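PDB 4R7F: uncharacterized protein from Parabacteroides merdae, which is of unknown function but has three immunoglobulin-like beta-sandwich domains, the first related to the type 9 secretion system plug protein, and binds magnesium ions in the crystal. Local coordinates for residues 281-284 / 285-288; 317-320 / 321-324; 103-106 / 107-110; 328-331 / 332-336; 153-157 / 158-162. All coordinates share one frame; numbering follows the deposited sequence.

Interaction 1 (281-284 / 285-288)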
loop_
_atom_site.group_PDB
_atom_site.type_symbol
_atom_site.label_atom_id
_atom_site.label_comp_id
_atom_site.label_asym_id
_atom_site.label_seq_id
_atom_site.Cartn_x
_atom_site.Cartn_y
_atom_site.Cartn_z
ATOM N N CYS A 281 14.869 13.765 -19.405
ATOM C CA CYS A 281 14.425 15.068 -18.933
ATOM C C CYS A 281 14.656 15.076 -17.456
ATOM O O CYS A 281 14.220 14.153 -16.777
ATOM C CB CYS A 281 12.930 15.287 -19.159
ATOM S SG CYS A 281 12.375 15.381 -20.867
ATOM N N ASN A 282 15.314 16.112 -16.953
ATOM C CA ASN A 282 15.467 16.244 -15.517
ATOM C C ASN A 282 14.352 17.125 -14.930
ATOM O O ASN A 282 14.020 16.989 -13.757
ATOM C CB ASN A 282 16.878 16.742 -15.165
ATOM C CG ASN A 282 17.978 15.806 -15.675
ATOM O OD1 ASN A 282 17.908 14.571 -15.531
ATOM N ND2 ASN A 282 18.997 16.396 -16.276
ATOM N N ASP A 283 13.753 18.006 -15.744
ATOM C CA ASP A 283 12.570 18.778 -15.311
ATOM C C ASP A 283 11.382 18.618 -16.301
ATOM O O ASP A 283 11.078 19.526 -17.082
ATOM C CB ASP A 283 12.895 20.270 -15.050
ATOM C CG ASP A 283 11.686 21.056 -14.412
ATOM O OD1 ASP A 283 11.205 20.688 -13.315
ATOM O OD2 ASP A 283 11.208 22.056 -15.001
ATOM N N PRO A 284 10.680 17.472 -16.240
ATOM C CA PRO A 284 9.595 17.227 -17.179
ATOM C C PRO A 284 8.505 18.337 -17.182
ATOM O O PRO A 284 7.883 18.623 -18.220
ATOM C CB PRO A 284 9.029 15.893 -16.692
ATOM C CG PRO A 284 10.066 15.281 -15.842
ATOM C CD PRO A 284 10.739 16.432 -15.198
ATOM N N ASP A 285 8.286 18.979 -16.041
ATOM C CA ASP A 285 7.307 20.056 -15.984
ATOM C C ASP A 285 7.572 21.206 -16.945
ATOM O O ASP A 285 6.633 21.925 -17.272
ATOM C CB ASP A 285 7.135 20.597 -14.546
ATOM C CG ASP A 285 6.402 19.620 -13.617
ATOM O OD1 ASP A 285 5.788 18.659 -14.119
ATOM O OD2 ASP A 285 6.441 19.819 -12.382
ATOM N N THR A 286 8.823 21.399 -17.378
ATOM C CA THR A 286 9.135 22.376 -18.453
ATOM C C THR A 286 9.734 21.776 -19.741
ATOM O O THR A 286 9.885 22.465 -20.744
ATOM C CB THR A 286 10.097 23.465 -17.947
ATOM O OG1 THR A 286 11.279 22.851 -17.436
ATOM C CG2 THR A 286 9.448 24.301 -16.848
ATOM N N GLU A 287 10.042 20.488 -19.731
ATOM C CA GLU A 287 10.722 19.843 -20.850
ATOM C C GLU A 287 9.811 18.886 -21.628
ATOM O O GLU A 287 10.061 18.572 -22.805
ATOM C CB GLU A 287 11.960 19.105 -20.334
ATOM C CG GLU A 287 13.054 20.004 -19.756
ATOM C CD GLU A 287 14.207 19.201 -19.149
ATOM O OE1 GLU A 287 14.013 18.466 -18.164
ATOM O OE2 GLU A 287 15.321 19.290 -19.667
ATOM N N ALA A 288 8.734 18.441 -20.998
ATOM C CA ALA A 288 7.784 17.540 -21.659
ATOM C C ALA A 288 6.965 18.301 -22.680
ATOM O O ALA A 288 6.490 19.405 -22.400
ATOM C CB ALA A 288 6.878 16.916 -20.637
HETATM O O HOH W 1 9.415 18.937 -13.345
#

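Interaction 2 (317-320 / 321-324)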
loop_
_atom_site.group_PDB
_atom_site.type_symbol
_atom_site.label_atom_id
_atom_site.label_comp_id
_atom_site.label_asym_id
_atom_site.label_seq_id
_atom_site.Cartn_x
_atom_site.Cartn_y
_atom_site.Cartn_z
ATOM N N VAL A 317 -13.726 14.361 -14.408
ATOM C CA VAL A 317 -14.965 15.031 -14.783
ATOM C C VAL A 317 -15.618 14.334 -15.981
ATOM O O VAL A 317 -14.984 14.089 -17.003
ATOM C CB VAL A 317 -14.664 16.525 -15.086
ATOM C CG1 VAL A 317 -15.876 17.302 -15.619
ATOM C CG2 VAL A 317 -14.083 17.189 -13.840
ATOM N N LEU A 318 -16.898 14.016 -15.824
ATOM C CA LEU A 318 -17.715 13.450 -16.880
ATOM C C LEU A 318 -18.547 14.590 -17.415
ATOM O O LEU A 318 -19.540 14.974 -16.804
ATOM C CB LEU A 318 -18.623 12.327 -16.352
ATOM C CG LEU A 318 -17.867 11.209 -15.626
ATOM C CD1 LEU A 318 -18.868 10.142 -15.216
ATOM C CD2 LEU A 318 -16.811 10.633 -16.540
ATOM N N ASP A 319 -18.106 15.131 -18.558
ATOM C CA ASP A 319 -18.786 16.186 -19.275
ATOM C C ASP A 319 -18.402 16.167 -20.790
ATOM O O ASP A 319 -17.816 15.215 -21.291
ATOM C CB ASP A 319 -18.444 17.531 -18.613
ATOM C CG ASP A 319 -16.993 18.016 -18.907
ATOM O OD1 ASP A 319 -16.180 17.265 -19.538
ATOM O OD2 ASP A 319 -16.661 19.166 -18.481
ATOM N N GLU A 320 -18.724 17.234 -21.499
ATOM C CA GLU A 320 -18.566 17.298 -22.947
ATOM C C GLU A 320 -17.120 17.242 -23.363
ATOM O O GLU A 320 -16.847 16.942 -24.495
ATOM C CB GLU A 320 -19.149 18.612 -23.498
ATOM C CG GLU A 320 -20.662 18.715 -23.331
ATOM C CD GLU A 320 -21.145 19.367 -22.020
ATOM O OE1 GLU A 320 -20.319 19.751 -21.123
ATOM O OE2 GLU A 320 -22.391 19.468 -21.907
ATOM N N LYS A 321 -16.207 17.592 -22.470
ATOM C CA LYS A 321 -14.811 17.480 -22.776
ATOM C C LYS A 321 -14.366 16.051 -22.789
ATOM O O LYS A 321 -13.494 15.739 -23.560
ATOM C CB LYS A 321 -13.936 18.207 -21.764
ATOM C CG LYS A 321 -14.224 19.685 -21.565
ATOM C CD LYS A 321 -13.050 20.240 -20.736
ATOM C CE LYS A 321 -13.464 21.126 -19.571
ATOM N NZ LYS A 321 -14.176 20.414 -18.473
ATOM N N SER A 322 -14.907 15.203 -21.897
ATOM C CA SER A 322 -14.365 13.849 -21.743
ATOM C C SER A 322 -15.245 12.815 -22.448
ATOM O O SER A 322 -14.864 11.668 -22.613
ATOM C CB SER A 322 -14.220 13.524 -20.274
ATOM O OG SER A 322 -15.495 13.563 -19.626
ATOM N N LYS A 323 -16.429 13.240 -22.868
ATOM C CA LYS A 323 -17.341 12.368 -23.613
ATOM C C LYS A 323 -16.720 11.966 -24.949
ATOM O O LYS A 323 -16.013 12.730 -25.559
ATOM C CB LYS A 323 -18.643 13.102 -23.858
ATOM C CG LYS A 323 -19.758 12.255 -24.461
ATOM C CD LYS A 323 -21.051 13.050 -24.370
ATOM C CE LYS A 323 -22.165 12.323 -25.079
ATOM N NZ LYS A 323 -23.330 13.192 -25.308
HETATM N N MSE A 324 -16.981 10.750 -25.371
HETATM C CA MSE A 324 -16.455 10.235 -26.619
HETATM C C MSE A 324 -17.517 10.105 -27.689
HETATM O O MSE A 324 -18.620 9.564 -27.475
HETATM C CB MSE A 324 -15.864 8.892 -26.246
HETATM C CG MSE A 324 -14.464 9.166 -25.612
HETATM SE SE MSE A 324 -13.695 7.436 -25.595
HETATM C CE MSE A 324 -12.631 7.634 -27.202
#

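Interaction 3 (103-106 / 107-110)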
loop_
_atom_site.group_PDB
_atom_site.type_symbol
_atom_site.label_atom_id
_atom_site.label_comp_id
_atom_site.label_asym_id
_atom_site.label_seq_id
_atom_site.Cartn_x
_atom_site.Cartn_y
_atom_site.Cartn_z
ATOM N N LEU A 103 -0.022 25.780 -1.270
ATOM C CA LEU A 103 -0.860 26.277 -0.207
ATOM C C LEU A 103 -0.837 25.339 0.995
ATOM O O LEU A 103 -0.816 24.134 0.837
ATOM C CB LEU A 103 -2.278 26.388 -0.704
ATOM C CG LEU A 103 -2.566 27.542 -1.653
ATOM C CD1 LEU A 103 -3.858 27.289 -2.419
ATOM C CD2 LEU A 103 -2.657 28.841 -0.880
ATOM N N PRO A 104 -0.835 25.890 2.212
ATOM C CA PRO A 104 -0.728 27.313 2.495
ATOM C C PRO A 104 0.688 27.818 2.160
ATOM O O PRO A 104 1.606 27.013 1.958
ATOM C CB PRO A 104 -0.960 27.374 3.996
ATOM C CG PRO A 104 -0.330 26.108 4.468
ATOM C CD PRO A 104 -0.778 25.095 3.446
ATOM N N ASN A 105 0.858 29.131 2.082
ATOM C CA ASN A 105 2.158 29.697 1.758
ATOM C C ASN A 105 2.363 30.974 2.578
ATOM O O ASN A 105 1.644 31.193 3.551
ATOM C CB ASN A 105 2.263 29.916 0.238
ATOM C CG ASN A 105 1.163 30.808 -0.311
ATOM O OD1 ASN A 105 0.796 31.800 0.304
ATOM N ND2 ASN A 105 0.626 30.457 -1.472
ATOM N N ASP A 106 3.342 31.797 2.199
ATOM C CA ASP A 106 3.639 33.050 2.928
ATOM C C ASP A 106 2.512 34.093 2.824
ATOM O O ASP A 106 2.397 34.948 3.695
ATOM C CB ASP A 106 4.962 33.698 2.436
ATOM C CG ASP A 106 6.212 33.068 3.050
ATOM O OD1 ASP A 106 6.103 32.088 3.808
ATOM O OD2 ASP A 106 7.323 33.557 2.763
ATOM N N ASP A 107 1.707 34.029 1.763
ATOM C CA ASP A 107 0.638 35.005 1.501
ATOM C C ASP A 107 -0.728 34.582 2.045
ATOM O O ASP A 107 -1.584 35.445 2.291
ATOM C CB ASP A 107 0.450 35.195 -0.016
ATOM C CG ASP A 107 1.670 35.796 -0.713
ATOM O OD1 ASP A 107 2.540 36.412 -0.047
ATOM O OD2 ASP A 107 1.743 35.644 -1.952
ATOM N N VAL A 108 -0.962 33.262 2.125
ATOM C CA VAL A 108 -2.242 32.701 2.576
ATOM C C VAL A 108 -2.043 31.491 3.471
ATOM O O VAL A 108 -1.341 30.529 3.115
ATOM C CB VAL A 108 -3.159 32.286 1.418
ATOM C CG1 VAL A 108 -4.497 31.791 1.964
ATOM C CG2 VAL A 108 -3.382 33.460 0.478
ATOM N N GLN A 109 -2.655 31.558 4.650
ATOM C CA GLN A 109 -2.752 30.421 5.547
ATOM C C GLN A 109 -4.221 30.250 5.901
ATOM O O GLN A 109 -5.007 31.189 5.769
ATOM C CB GLN A 109 -1.927 30.624 6.813
ATOM C CG GLN A 109 -0.524 31.179 6.599
ATOM C CD GLN A 109 -0.500 32.686 6.548
ATOM O OE1 GLN A 109 -1.121 33.366 7.373
ATOM N NE2 GLN A 109 0.201 33.225 5.555
ATOM N N PHE A 110 -4.584 29.043 6.326
ATOM C CA PHE A 110 -5.972 28.716 6.598
ATOM C C PHE A 110 -6.224 28.726 8.094
ATOM O O PHE A 110 -5.372 28.324 8.870
ATOM C CB PHE A 110 -6.310 27.335 6.040
ATOM C CG PHE A 110 -5.977 27.178 4.586
ATOM C CD1 PHE A 110 -6.682 27.862 3.636
ATOM C CD2 PHE A 110 -4.952 26.342 4.182
ATOM C CE1 PHE A 110 -6.369 27.736 2.300
ATOM C CE2 PHE A 110 -4.654 26.189 2.851
ATOM C CZ PHE A 110 -5.358 26.900 1.909
#

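Interaction 4 (328-331 / 332-336)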
loop_
_atom_site.group_PDB
_atom_site.type_symbol
_atom_site.label_atom_id
_atom_site.label_comp_id
_atom_site.label_asym_id
_atom_site.label_seq_id
_atom_site.Cartn_x
_atom_site.Cartn_y
_atom_site.Cartn_z
ATOM N N PHE A 328 -19.167 5.908 -36.772
ATOM C CA PHE A 328 -19.897 4.828 -37.434
ATOM C C PHE A 328 -19.272 4.363 -38.736
ATOM O O PHE A 328 -19.700 3.382 -39.271
ATOM C CB PHE A 328 -21.340 5.236 -37.692
ATOM C CG PHE A 328 -22.142 5.410 -36.447
ATOM C CD1 PHE A 328 -22.038 6.580 -35.704
ATOM C CD2 PHE A 328 -23.018 4.414 -36.025
ATOM C CE1 PHE A 328 -22.821 6.757 -34.583
ATOM C CE2 PHE A 328 -23.769 4.570 -34.866
ATOM C CZ PHE A 328 -23.664 5.740 -34.139
ATOM N N GLU A 329 -18.275 5.055 -39.268
ATOM C CA GLU A 329 -17.564 4.504 -40.388
ATOM C C GLU A 329 -16.674 3.346 -39.904
ATOM O O GLU A 329 -16.660 2.274 -40.503
ATOM C CB GLU A 329 -16.700 5.569 -41.087
ATOM C CG GLU A 329 -17.475 6.697 -41.748
ATOM C CD GLU A 329 -18.225 6.251 -43.004
ATOM O OE1 GLU A 329 -17.578 5.804 -43.980
ATOM O OE2 GLU A 329 -19.479 6.352 -43.020
ATOM N N THR A 330 -15.911 3.595 -38.849
ATOM C CA THR A 330 -14.946 2.628 -38.347
ATOM C C THR A 330 -15.506 1.686 -37.324
ATOM O O THR A 330 -14.809 0.757 -36.984
ATOM C CB THR A 330 -13.735 3.280 -37.682
ATOM O OG1 THR A 330 -14.188 4.173 -36.661
ATOM C CG2 THR A 330 -12.916 4.025 -38.715
ATOM N N LYS A 331 -16.736 1.925 -36.859
ATOM C CA LYS A 331 -17.341 1.256 -35.698
ATOM C C LYS A 331 -16.506 1.327 -34.409
ATOM O O LYS A 331 -16.238 0.315 -33.745
ATOM C CB LYS A 331 -17.701 -0.188 -36.033
ATOM C CG LYS A 331 -18.581 -0.349 -37.263
ATOM C CD LYS A 331 -19.910 0.377 -37.130
ATOM C CE LYS A 331 -20.618 0.448 -38.486
ATOM N NZ LYS A 331 -21.800 1.363 -38.448
ATOM N N GLN A 332 -16.122 2.543 -34.051
ATOM C CA GLN A 332 -15.248 2.779 -32.908
ATOM C C GLN A 332 -15.610 4.058 -32.219
ATOM O O GLN A 332 -16.017 5.027 -32.866
ATOM C CB GLN A 332 -13.827 2.910 -33.377
ATOM C CG GLN A 332 -13.334 1.675 -34.117
ATOM C CD GLN A 332 -11.965 1.886 -34.694
ATOM O OE1 GLN A 332 -11.604 2.998 -35.107
ATOM N NE2 GLN A 332 -11.197 0.828 -34.735
ATOM N N TYR A 333 -15.462 4.064 -30.909
ATOM C CA TYR A 333 -15.407 5.318 -30.156
ATOM C C TYR A 333 -14.000 5.887 -30.373
ATOM O O TYR A 333 -13.025 5.151 -30.305
ATOM C CB TYR A 333 -15.675 5.052 -28.674
ATOM C CG TYR A 333 -17.119 4.685 -28.316
ATOM C CD1 TYR A 333 -18.059 5.672 -28.065
ATOM C CD2 TYR A 333 -17.514 3.378 -28.191
ATOM C CE1 TYR A 333 -19.360 5.372 -27.754
ATOM C CE2 TYR A 333 -18.805 3.049 -27.843
ATOM C CZ TYR A 333 -19.737 4.045 -27.617
ATOM O OH TYR A 333 -21.053 3.736 -27.262
ATOM N N GLU A 334 -13.893 7.178 -30.667
ATOM C CA GLU A 334 -12.616 7.796 -30.935
ATOM C C GLU A 334 -12.538 9.190 -30.371
ATOM O O GLU A 334 -13.505 9.928 -30.397
ATOM C CB GLU A 334 -12.343 7.860 -32.444
ATOM C CG GLU A 334 -12.107 6.495 -33.096
ATOM C CD GLU A 334 -11.688 6.564 -34.572
ATOM O OE1 GLU A 334 -10.881 7.451 -34.904
ATOM O OE2 GLU A 334 -12.131 5.702 -35.390
ATOM N N LYS A 335 -11.356 9.543 -29.876
ATOM C CA LYS A 335 -11.085 10.874 -29.397
ATOM C C LYS A 335 -9.591 11.253 -29.516
ATOM O O LYS A 335 -8.680 10.428 -29.282
ATOM C CB LYS A 335 -11.581 11.016 -27.948
ATOM C CG LYS A 335 -11.574 12.452 -27.422
ATOM C CD LYS A 335 -12.280 12.567 -26.076
ATOM C CE LYS A 335 -12.695 13.985 -25.758
ATOM N NZ LYS A 335 -14.033 14.308 -26.303
ATOM N N ALA A 336 -9.375 12.521 -29.877
ATOM C CA ALA A 336 -8.043 13.152 -29.952
ATOM C C ALA A 336 -7.939 14.074 -28.779
ATOM O O ALA A 336 -8.836 14.876 -28.567
ATOM C CB ALA A 336 -7.903 13.972 -31.227
#

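Interaction 5 (153-157 / 158-162)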
loop_
_atom_site.group_PDB
_atom_site.type_symbol
_atom_site.label_atom_id
_atom_site.label_comp_id
_atom_site.label_asym_id
_atom_site.label_seq_id
_atom_site.Cartn_x
_atom_site.Cartn_y
_atom_site.Cartn_z
ATOM N N ASP A 153 -22.247 -7.921 1.150
ATOM C CA ASP A 153 -23.556 -8.339 1.591
ATOM C C ASP A 153 -24.456 -8.822 0.481
ATOM O O ASP A 153 -25.436 -9.485 0.783
ATOM C CB ASP A 153 -24.246 -7.182 2.293
ATOM C CG ASP A 153 -23.519 -6.750 3.545
ATOM O OD1 ASP A 153 -22.805 -7.604 4.147
ATOM O OD2 ASP A 153 -23.694 -5.557 3.905
ATOM N N ILE A 154 -24.144 -8.501 -0.781
ATOM C CA ILE A 154 -25.007 -8.896 -1.897
ATOM C C ILE A 154 -24.406 -9.930 -2.813
ATOM O O ILE A 154 -25.101 -10.459 -3.685
ATOM C CB ILE A 154 -25.448 -7.689 -2.766
ATOM C CG1 ILE A 154 -24.249 -7.049 -3.482
ATOM C CG2 ILE A 154 -26.178 -6.680 -1.886
ATOM C CD1 ILE A 154 -24.625 -5.871 -4.359
ATOM N N ASP A 155 -23.109 -10.164 -2.674
ATOM C CA ASP A 155 -22.443 -11.213 -3.420
ATOM C C ASP A 155 -21.111 -11.607 -2.752
ATOM O O ASP A 155 -20.723 -11.039 -1.714
ATOM C CB ASP A 155 -22.267 -10.817 -4.888
ATOM C CG ASP A 155 -21.265 -9.647 -5.102
ATOM O OD1 ASP A 155 -20.686 -9.133 -4.112
ATOM O OD2 ASP A 155 -21.055 -9.259 -6.297
ATOM N N THR A 156 -20.433 -12.583 -3.341
ATOM C CA THR A 156 -19.222 -13.148 -2.768
ATOM C C THR A 156 -18.143 -13.274 -3.836
ATOM O O THR A 156 -18.165 -14.173 -4.645
ATOM C CB THR A 156 -19.496 -14.527 -2.131
ATOM O OG1 THR A 156 -20.510 -14.374 -1.135
ATOM C CG2 THR A 156 -18.220 -15.114 -1.481
ATOM N N ASN A 157 -17.194 -12.347 -3.808
ATOM C CA ASN A 157 -16.079 -12.348 -4.732
ATOM C C ASN A 157 -16.567 -12.542 -6.177
ATOM O O ASN A 157 -16.178 -13.491 -6.867
ATOM C CB ASN A 157 -15.061 -13.409 -4.307
ATOM C CG ASN A 157 -14.528 -13.176 -2.899
ATOM O OD1 ASN A 157 -14.446 -12.052 -2.398
ATOM N ND2 ASN A 157 -14.224 -14.243 -2.240
ATOM N N GLN A 158 -17.474 -11.660 -6.588
ATOM C CA GLN A 158 -17.974 -11.643 -7.964
ATOM C C GLN A 158 -17.607 -10.305 -8.571
ATOM O O GLN A 158 -16.446 -10.115 -9.013
ATOM C CB GLN A 158 -19.476 -11.916 -8.043
ATOM C CG GLN A 158 -19.822 -13.399 -7.967
ATOM C CD GLN A 158 -19.208 -14.205 -9.083
ATOM O OE1 GLN A 158 -19.142 -13.757 -10.227
ATOM N NE2 GLN A 158 -18.755 -15.405 -8.758
ATOM N N SER A 159 -18.505 -9.338 -8.538
ATOM C CA SER A 159 -18.266 -8.078 -9.202
ATOM C C SER A 159 -18.276 -6.843 -8.311
ATOM O O SER A 159 -18.285 -5.739 -8.820
ATOM C CB SER A 159 -19.330 -7.920 -10.283
ATOM O OG SER A 159 -20.573 -8.155 -9.684
ATOM N N HIS A 160 -18.253 -6.988 -6.992
ATOM C CA HIS A 160 -18.338 -5.796 -6.150
ATOM C C HIS A 160 -17.280 -5.762 -5.074
ATOM O O HIS A 160 -16.610 -6.764 -4.796
ATOM C CB HIS A 160 -19.703 -5.713 -5.480
ATOM C CG HIS A 160 -20.830 -5.525 -6.430
ATOM N ND1 HIS A 160 -21.453 -6.575 -7.065
ATOM C CD2 HIS A 160 -21.462 -4.403 -6.843
ATOM C CE1 HIS A 160 -22.420 -6.103 -7.832
ATOM N NE2 HIS A 160 -22.458 -4.787 -7.699
ATOM N N GLN A 161 -17.142 -4.572 -4.500
ATOM C CA GLN A 161 -16.322 -4.323 -3.345
ATOM C C GLN A 161 -17.169 -3.590 -2.320
ATOM O O GLN A 161 -17.952 -2.721 -2.667
ATOM C CB GLN A 161 -15.081 -3.505 -3.728
ATOM C CG GLN A 161 -13.954 -4.418 -4.149
ATOM C CD GLN A 161 -12.818 -3.750 -4.879
ATOM O OE1 GLN A 161 -12.592 -2.525 -4.819
ATOM N NE2 GLN A 161 -12.076 -4.565 -5.568
ATOM N N GLN A 162 -17.000 -3.909 -1.046
ATOM C CA GLN A 162 -17.725 -3.210 -0.008
ATOM C C GLN A 162 -16.763 -2.605 0.992
ATOM O O GLN A 162 -15.852 -3.268 1.478
ATOM C CB GLN A 162 -18.666 -4.184 0.683
ATOM C CG GLN A 162 -19.378 -3.648 1.920
ATOM C CD GLN A 162 -20.686 -4.418 2.219
ATOM O OE1 GLN A 162 -20.899 -5.523 1.731
ATOM N NE2 GLN A 162 -21.577 -3.797 2.978
HETATM O O HOH W 2 -18.048 -9.312 -5.108
HETATM O O HOH W 3 -22.986 -9.978 -8.303
#

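Interaction 1 (281-284 / 285-288)
The two carboxylates of this turn, those of Asp-283 and Glu-287, are flat groups met at their oxygen atoms. On Asp-283 the hydroxyl of Thr-286 approaches OD2 at the anti lone pair, away from the other oxygen, with OG1 donating over 2.6 Å; the two side chains cross obliquely. The second oxygen of Asp-283, OD1, accepts a hydrogen bond from a water, and that water accepts from Asp-285 N at 2.9 Å, so both oxygens are engaged. With CG of Glu-287 anti to its own carbonyl carbon (chi1 -65°) and the chain extended beyond it, the side chain reaches along the turn and brings OE1 to Asp-283 N, which donates to it; the modelled separation is very short and its exact value is doubtful. Glu-287 CB lies 3.8 Å from Cys-281 SG, and Cys-281 is itself tied to Cys-278 by a disulfide. The whole is the N-terminus of the single-turn helix 284-287, with Asp-283 as N-cap: an acid suits this place because its carboxylate accepts hydrogen bonds at the start of the helix and probably gains from the positive end of the helix dipole. Pro-284 follows, its ring already holding a helical phi and having no N-H to satisfy in the first turn. Backbone bonds complete the turn, Thr-286 N to Asp-283 O at 2.9 Å and Ala-288 N to Pro-284 O, also 2.9 Å, while Glu-287 N makes only weak bonds to Asp-283 O and Pro-284 O. Ala-288, small enough to be buried where the chain leaves the helix, packs with Pro-284 on Ile-276 of strand 274-276.

Interaction 2 (317-320 / 321-324)
In Asp-319 and in Ser-322 the first torsion places the side chain between the backbone N and the carbonyl carbon (chi1 74° and 61°), and this folds both polar ends back over the turn. Asp-319 OD1 is thereby held near Lys-321 N, which donates to it over 3.0 Å from well above the carboxylate plane; Ser-322 N adds a weak bond to the same oxygen. The other oxygen, OD2, faces Lys-321 NZ: the lysine bends twice along its chain and comes in at the syn lone pair, making a salt bridge of 2.8 Å. Lys-321 NZ pairs with Asp-8 as well. The bond from Lys-321 N to the aspartate two residues before makes an Asx turn, and a beta turn closes over it, Ser-322 N reaching Asp-319 O at 3.0 Å from above the carbonyl plane. Lys-323 N donates to the same oxygen at 2.9 Å, nearly along the C=O axis, so one carbonyl serves two amides. Ser-322 suits its place because one small hydroxyl can both give and take: OG donates to a lone pair of Val-317 O at 2.7 Å and accepts from Asp-319 N at 3.2 Å with an almost straight N-H. A leucine in place of Asp-319 would probably leave Lys-321 N and the lysine's charge without their mates on this side, setting the turn freer to move. The loop joins strands 305-310 and 325-327; within it Ser-322 packs on Tyr-308, and Leu-318 spans from Tyr-308 to Val-351 of strand 342-352.

Interaction 3 (103-106 / 107-110)
Two backbone amides grip Asn-105 OD1: Asp-107 N donates to it at 2.8 Å and Val-108 N at 2.9 Å, reaching the oxygen from opposite faces of its plane. The first bond makes an Asx turn, which needs only the side-chain oxygen; unlike an aspartate, the asparagine can also donate, through ND2 to Leu-102 O, and the amide is thus held at both ends. CG lies between the backbone N and carbonyl carbon (chi1 57°), which swings OD1 over the bend at Asp-106 and Asp-107. Across the bend Asn-105 N donates to Val-108 O at 2.8 Å. Gln-109 curls back at chi2 and sends NE2 to Asn-105 O, 3.2 Å away, along an almost straight N-H (175°); the acceptor lies in the plane of the glutamine amide. Before the bend, the peptide bond to Pro-104 is cis. Pro-104 CB packs against Phe-110 CE2 at 4.0 Å, the two side chains crossing at about a right angle, while Leu-103 CB lies 4.1 Å from Phe-110 CZ. Leu-103 CD2 packs on Val-108 CB at 4.2 Å, and both of these branched, apolar residues touch Tyr-55 of strand 53-60, where Phe-110 touches Val-57. The loop leaves strand 96-103, which pairs with strand 39-46, and enters strand 109-110, which pairs with strand 75-76.

Interaction 4 (328-331 / 332-336)
A G1 beta bulge lies at the turn where strand 325-327 gives way to strand 332-340, with Lys-331 and Gln-332 both facing Asn-327. At position 1 of the bulge Lys-331 takes the left-handed backbone conformation (phi 54°, psi 52°), a place often filled by glycine in such bulges. Beside the bulge Thr-330 OG1 donates to Glu-334 OE2 at 2.9 Å; the two side chains come from opposite directions, and the oxygen is approached almost in line with its C-O bond. Threonine fits because its short side chain carries a hydroxyl that, between backbone N and carbonyl carbon (chi1 54°), can donate to the acid. The backbone N of Thr-330 bonds to Asn-327 OD1. Gln-332 crosses Thr-330 at about a right angle, its CB 3.5 Å from Thr-330 OG1. Lys-331 bends at chi2 and gives a weak bond, NZ to Phe-328 O at 3.0 Å, back over the turn. The turn is at the surface at one edge of the five-stranded sheet: Glu-334 pairs through its backbone with Gly-325, and Tyr-333 and Lys-335 with Leu-297 and Phe-295 of strand 290-298, against which Gln-332 also packs.

Interaction 5 (153-157 / 158-162)
Gln-158, Asp-155 and His-160 lose the most surface to this contact. Asp-155 CG sits between its backbone N and carbonyl carbon (chi1 68°), turning OD2 into the loop, where His-160 ND1 donates to it at 2.8 Å. This His-carboxylate bond lies close to the imidazole plane but rises out of the carboxylate plane, the two planes being 61° apart. The same oxygen accepts a weak bond from Ser-159 N and touches Gln-158 CB at 3.5 Å; the glutamine, bent at chi2, lays its CG against the carbonyl oxygens of Thr-156 and Asn-157. OD1 is held by the hydroxyl of Thr-152, and a water hydrogen-bonds to it at 2.8 Å and accepts from Gln-158 N and His-160 N. An aspartate fits here, short enough to sit inside the bend yet offering two oxygens to several donors, and its charge would probably favour a protonated imidazole. Over one face of the His-160 ring lies Ile-154 CD1, 4.1 Å from the ring centroid, in a CH-pi contact. Farther along, the buried Gln-162 grips Asp-153 twice: OE1 accepts from Asp-153 N at 2.8 Å and NE2 donates to Asp-153 OD2 at 2.9 Å. A leucine in place of Gln-162 would probably leave both Asp-153 N and OD2 without these mates and allow the start of the loop to swing away. The loop joins strands 143-149 and 160-168, the latter also paired with strand 207-219; there His-160 and Gln-162 rest on Ile-217, Ile-154 on Arg-214 and Asp-153 on Tyr-212.

Only interactions 2 and 4 touch. Lys-335 NZ lies 2.6 Å from Lys-323 O, a probable hydrogen bond, and the selenomethionine Met-324 packs its CE 3.5 Å from Lys-335 N, joining the 317-324 loop to strand 332-340. Interactions 1, 3 and 5 each stand separate. Interaction 3, in the domain related to the first domain of the type 9 secretion system plug protein, comes within about 14 Å of interaction 1 between nearest atoms. Interactions 1 and 5 lie on opposite sides of the chain's centre, 43 Å apart between centres. None of the five supplies a ligand to the magnesium site of Glu-223, Asp-269, Asp-271 and Gln-371. The Asp-153 side chain in interaction 5 is about 12 Å from a bound magnesium ion.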